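Long-range contacts in ribosomal protein uL16 3-hydroxylase (Escherichia coli, PDB 4CCL), which hydroxylates an arginine of ribosomal protein uL16 at C3, as an iron- and 2-oxoglutarate-dependent oxygenase that works as a homodimer and regulates growth: residues V22-G27 with G176-I181; Y3-N8 with R26-F31. All blocks are in the same frame, centred on the assembly; numbering follows the deposited sequence.

Contact 1. Residues V22-G27 with G176-I181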
# COMPACT_ATOMS: atom_id res chain seq x y z
N VAL B 22 -11.32 15.37 32.28
CA VAL B 22 -11.27 16.02 33.59
C VAL B 22 -10.70 17.42 33.49
O VAL B 22 -9.96 17.74 32.56
CB VAL B 22 -10.42 15.25 34.62
CG1 VAL B 22 -11.26 14.87 35.83
CG2 VAL B 22 -9.76 14.04 33.99
N VAL B 23 -11.05 18.26 34.46
CA VAL B 23 -10.32 19.50 34.67
C VAL B 23 -9.39 19.25 35.85
O VAL B 23 -9.85 18.94 36.95
CB VAL B 23 -11.25 20.67 35.01
CG1 VAL B 23 -10.42 21.91 35.35
CG2 VAL B 23 -12.18 20.96 33.85
N LEU B 24 -8.09 19.36 35.61
CA LEU B 24 -7.14 19.20 36.69
C LEU B 24 -6.75 20.59 37.12
O LEU B 24 -6.05 21.31 36.40
CB LEU B 24 -5.92 18.43 36.19
CG LEU B 24 -6.21 17.14 35.42
CD1 LEU B 24 -4.99 16.67 34.64
CD2 LEU B 24 -6.70 16.04 36.35
N LYS B 25 -7.20 20.98 38.30
CA LYS B 25 -7.01 22.34 38.79
C LYS B 25 -5.62 22.46 39.39
O LYS B 25 -5.20 21.60 40.16
CB LYS B 25 -8.07 22.70 39.83
CG LYS B 25 -9.51 22.66 39.33
CD LYS B 25 -10.14 24.04 39.31
CE LYS B 25 -9.79 24.80 38.04
NZ LYS B 25 -10.20 26.23 38.14
N ARG B 26 -4.92 23.54 39.03
CA ARG B 26 -3.55 23.77 39.49
C ARG B 26 -2.66 22.58 39.18
O ARG B 26 -1.90 22.13 40.04
CB ARG B 26 -3.52 24.08 40.99
CG ARG B 26 -4.44 25.20 41.43
CD ARG B 26 -3.74 26.54 41.47
NE ARG B 26 -3.92 27.20 42.76
CZ ARG B 26 -2.93 27.46 43.62
NH1 ARG B 26 -1.69 27.13 43.31
NH2 ARG B 26 -3.20 28.05 44.77
N GLY B 27 -2.79 22.04 37.97
CA GLY B 27 -1.93 20.96 37.51
C GLY B 27 -0.49 21.40 37.65
O GLY B 27 0.38 20.64 38.07
N GLY B 176 -2.28 27.43 35.00
CA GLY B 176 -1.84 26.23 35.71
C GLY B 176 -2.84 25.09 35.61
O GLY B 176 -2.49 23.93 35.84
N ASP B 177 -4.08 25.42 35.27
CA ASP B 177 -5.12 24.40 35.12
C ASP B 177 -4.93 23.60 33.84
O ASP B 177 -4.42 24.11 32.83
CB ASP B 177 -6.51 25.04 35.13
CG ASP B 177 -6.82 25.75 36.43
OD1 ASP B 177 -6.26 25.37 37.47
OD2 ASP B 177 -7.64 26.70 36.40
N ILE B 178 -5.33 22.33 33.89
CA ILE B 178 -5.24 21.45 32.73
C ILE B 178 -6.57 20.77 32.47
O ILE B 178 -7.23 20.31 33.40
CB ILE B 178 -4.18 20.35 32.95
CG1 ILE B 178 -2.87 20.97 33.44
CG2 ILE B 178 -3.95 19.56 31.68
CD1 ILE B 178 -1.86 19.96 33.87
N LEU B 179 -6.97 20.73 31.21
CA LEU B 179 -8.16 20.01 30.81
C LEU B 179 -7.78 18.80 29.96
O LEU B 179 -7.33 18.95 28.82
CB LEU B 179 -9.09 20.94 30.02
CG LEU B 179 -10.32 20.32 29.35
CD1 LEU B 179 -11.24 19.69 30.38
CD2 LEU B 179 -11.06 21.37 28.53
N TYR B 180 -7.95 17.60 30.51
CA TYR B 180 -7.70 16.38 29.75
C TYR B 180 -8.96 15.94 29.03
O TYR B 180 -9.99 15.71 29.66
CB TYR B 180 -7.21 15.24 30.64
CG TYR B 180 -7.28 13.91 29.91
CD1 TYR B 180 -6.39 13.62 28.88
CD2 TYR B 180 -8.26 12.97 30.21
CE1 TYR B 180 -6.46 12.43 28.19
CE2 TYR B 180 -8.33 11.78 29.53
CZ TYR B 180 -7.43 11.51 28.52
OH TYR B 180 -7.49 10.33 27.83
N ILE B 181 -8.87 15.85 27.71
CA ILE B 181 -9.95 15.35 26.87
C ILE B 181 -9.58 14.08 26.09
O ILE B 181 -8.65 14.11 25.28
CB ILE B 181 -10.43 16.42 25.87
CG1 ILE B 181 -10.60 17.77 26.59
CG2 ILE B 181 -11.72 15.99 25.21
CD1 ILE B 181 -10.91 18.93 25.67
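Val22 to Leu24 run antiparallel to strand 178-181, the axes approaching to 4.6 Å with N-to-C directions at 155°. Val22 and Tyr180 form one hydrogen-bonded pair and Leu24 and Ile178 the next, Ile178 N reaching Leu24 O at 2.8 Å; Val23 and Leu179 make the non-hydrogen-bonded pair between them. On the face of that middle pair, Val23 CG2 meets Leu179 CD1 at 3.8 Å. Leu24 CD1 lies against Ile178 CB on the other face, where Val22 CG2 stands at the edge of the Tyr180 ring. A type II turn runs from Leu24 to Gly27, and Asp177 CG, anti to its carbonyl carbon (chi1 -62°), brings the carboxylate beside it. Asp177 OD1 accepts from Arg26 N at 2.8 Å, almost straight (174°). Asp177 OD2, also bonded by Glu174 N, forms a salt bridge with Lys25 NZ at 3.1 Å, met from above the carboxylate plane. An alanine in place of Asp177 would probably leave Lys25 NZ and Arg26 N without these acceptors, freeing the turn to shift. The pairing adds 22-24, outermost within this chain, as a flanking strand beside 178-181 and 131-135 of the JmjC (cupin, double-stranded beta-helix) domain, with Leu179 about 6 Å from iron ligand His187 between side chains.

Contact 2. Residues Y3-N8 with R26-F31; sequences YQLTLN and RGFNNF
Phe28, Thr6 and Tyr3 bury the most surface here, the rings by packing and Thr6 largely by its polar atoms. The Phe28 ring is bordered by three consecutive residues of 3-8. Leu5 CD2 sits over one face, 4.2 Å from the ring centroid and 17° off the normal, a CH-pi contact offset toward the rim. Tyr3 turns the edge of its ring toward the face of Phe28 in an edge-to-face pair with planes at 71°. Its CB adds a contact, Tyr3 CB to Phe28 CE1 at 3.8 Å, and Gln4 O approaches Phe28 CD1 obliquely. The Tyr3 ring also reaches Phe31, Tyr3 CE1 lying 3.8 Å from Phe31 CE1; these two rings meet obliquely, neither stacked nor edge-to-face. Beyond the ring, Tyr3 OH bonds to Ile32 O. Phe28 and Phe31 both rest on Ile134 of strand 131-135.

Thr6 ties the backbones together. Thr6 N donates to Gly27 O at 2.9 Å. With chi1 at 63°, Thr6 OG1 lies between its own backbone N and carbonyl carbon and stands 2.8 Å from Arg26 O, with Gly27 O also close by. A water accepts from Asn29 N and donates to Gln4 O, adding a bridge between the loops. One loop leads into helix 9-15 and the other follows strand 22-24; the aromatic cluster of Tyr3, Phe28 and Phe31 joins them and packs this N-terminal region against the sheet of the JmjC fold.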
# COMPACT_ATOMS: atom_id res chain seq x y z
N TYR B 3 9.44 21.78 34.63
CA TYR B 3 8.05 21.88 35.05
C TYR B 3 7.61 20.70 35.90
O TYR B 3 7.95 19.55 35.60
CB TYR B 3 7.14 22.03 33.82
CG TYR B 3 7.13 23.41 33.22
CD1 TYR B 3 6.36 24.42 33.77
CD2 TYR B 3 7.88 23.71 32.09
CE1 TYR B 3 6.34 25.69 33.23
CE2 TYR B 3 7.87 24.98 31.53
CZ TYR B 3 7.09 25.97 32.11
OH TYR B 3 7.07 27.23 31.56
N GLN B 4 6.85 20.97 36.96
CA GLN B 4 6.40 19.92 37.87
C GLN B 4 4.88 19.73 37.86
O GLN B 4 4.13 20.66 38.13
CB GLN B 4 6.90 20.19 39.29
CG GLN B 4 8.34 19.77 39.54
CD GLN B 4 8.48 18.27 39.71
OE1 GLN B 4 7.55 17.59 40.15
NE2 GLN B 4 9.65 17.74 39.36
N LEU B 5 4.45 18.51 37.55
CA LEU B 5 3.02 18.18 37.50
C LEU B 5 2.50 17.68 38.84
O LEU B 5 3.12 16.81 39.46
CB LEU B 5 2.76 17.13 36.41
CG LEU B 5 1.98 17.59 35.19
CD1 LEU B 5 1.63 16.42 34.27
CD2 LEU B 5 0.73 18.32 35.64
N THR B 6 1.37 18.21 39.28
CA THR B 6 0.80 17.86 40.58
C THR B 6 -0.23 16.73 40.48
O THR B 6 -0.83 16.34 41.48
CB THR B 6 0.17 19.08 41.27
OG1 THR B 6 -0.93 19.57 40.49
CG2 THR B 6 1.20 20.19 41.44
N LEU B 7 -0.41 16.22 39.27
CA LEU B 7 -1.38 15.15 39.01
C LEU B 7 -1.04 13.87 39.77
O LEU B 7 0.13 13.55 39.97
CB LEU B 7 -1.43 14.88 37.50
CG LEU B 7 -2.41 13.85 36.91
CD1 LEU B 7 -3.80 14.01 37.50
CD2 LEU B 7 -2.45 13.98 35.39
N ASN B 8 -2.07 13.16 40.20
CA ASN B 8 -1.89 11.84 40.78
C ASN B 8 -2.05 10.88 39.61
O ASN B 8 -3.15 10.70 39.09
CB ASN B 8 -2.95 11.59 41.86
CG ASN B 8 -2.88 10.20 42.46
OD1 ASN B 8 -1.94 9.44 42.20
ND2 ASN B 8 -3.87 9.86 43.27
N ARG B 26 -4.92 23.54 39.03
CA ARG B 26 -3.55 23.77 39.49
C ARG B 26 -2.66 22.58 39.18
O ARG B 26 -1.90 22.13 40.04
CB ARG B 26 -3.52 24.08 40.99
CG ARG B 26 -4.44 25.20 41.43
CD ARG B 26 -3.74 26.54 41.47
NE ARG B 26 -3.92 27.20 42.76
CZ ARG B 26 -2.93 27.46 43.62
NH1 ARG B 26 -1.69 27.13 43.31
NH2 ARG B 26 -3.20 28.05 44.77
N GLY B 27 -2.79 22.04 37.97
CA GLY B 27 -1.93 20.96 37.51
C GLY B 27 -0.49 21.40 37.65
O GLY B 27 0.38 20.64 38.07
N PHE B 28 -0.25 22.66 37.28
CA PHE B 28 1.02 23.31 37.56
C PHE B 28 0.79 24.42 38.58
O PHE B 28 -0.08 25.27 38.40
CB PHE B 28 1.63 23.90 36.29
CG PHE B 28 2.02 22.86 35.28
CD1 PHE B 28 3.15 22.09 35.46
CD2 PHE B 28 1.25 22.67 34.14
CE1 PHE B 28 3.51 21.14 34.53
CE2 PHE B 28 1.61 21.72 33.20
CZ PHE B 28 2.74 20.95 33.40
N ASN B 29 1.57 24.40 39.66
CA ASN B 29 1.53 25.45 40.67
C ASN B 29 2.42 26.61 40.26
O ASN B 29 3.54 26.40 39.79
CB ASN B 29 1.97 24.92 42.03
CG ASN B 29 1.06 23.83 42.56
OD1 ASN B 29 -0.12 23.76 42.22
ND2 ASN B 29 1.61 22.96 43.40
N ASN B 30 1.93 27.83 40.48
CA ASN B 30 2.62 29.05 40.07
C ASN B 30 3.13 28.93 38.65
O ASN B 30 4.34 28.96 38.41
CB ASN B 30 3.77 29.35 41.02
CG ASN B 30 3.34 29.39 42.47
OD1 ASN B 30 3.77 28.58 43.28
ND2 ASN B 30 2.47 30.34 42.80
N PHE B 31 2.21 28.80 37.70
CA PHE B 31 2.59 28.48 36.34
C PHE B 31 3.20 29.68 35.63
O PHE B 31 2.59 30.74 35.53
CB PHE B 31 1.38 27.95 35.55
CG PHE B 31 1.69 27.61 34.13
CD1 PHE B 31 2.38 26.44 33.81
CD2 PHE B 31 1.29 28.44 33.09
CE1 PHE B 31 2.66 26.12 32.50
CE2 PHE B 31 1.57 28.13 31.78
CZ PHE B 31 2.26 26.97 31.48
O HOH W 1 3.44 22.30 40.14

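The centres of contacts 1 and 2 lie about 9 Å apart, and the two contacts share Arg26 and Gly27. Along the chain, 3-8 comes first, then helix 9-15, strand 22-24 and its turn, and the loop 26-31; 176-181 follows almost 150 residues later, within the JmjC domain. Gly176 O and Phe28 N, 3.0 Å apart, make a probable hydrogen bond between the contacts, while Ile178 CD1 packs on Leu5 CD2 at 3.5 Å. Together they fasten the N-terminal segment to the 22-24 edge of the antiparallel sheet to which the JmjC domain contributes, contact 1 by strand pairing and contact 2 by loops laid beside it.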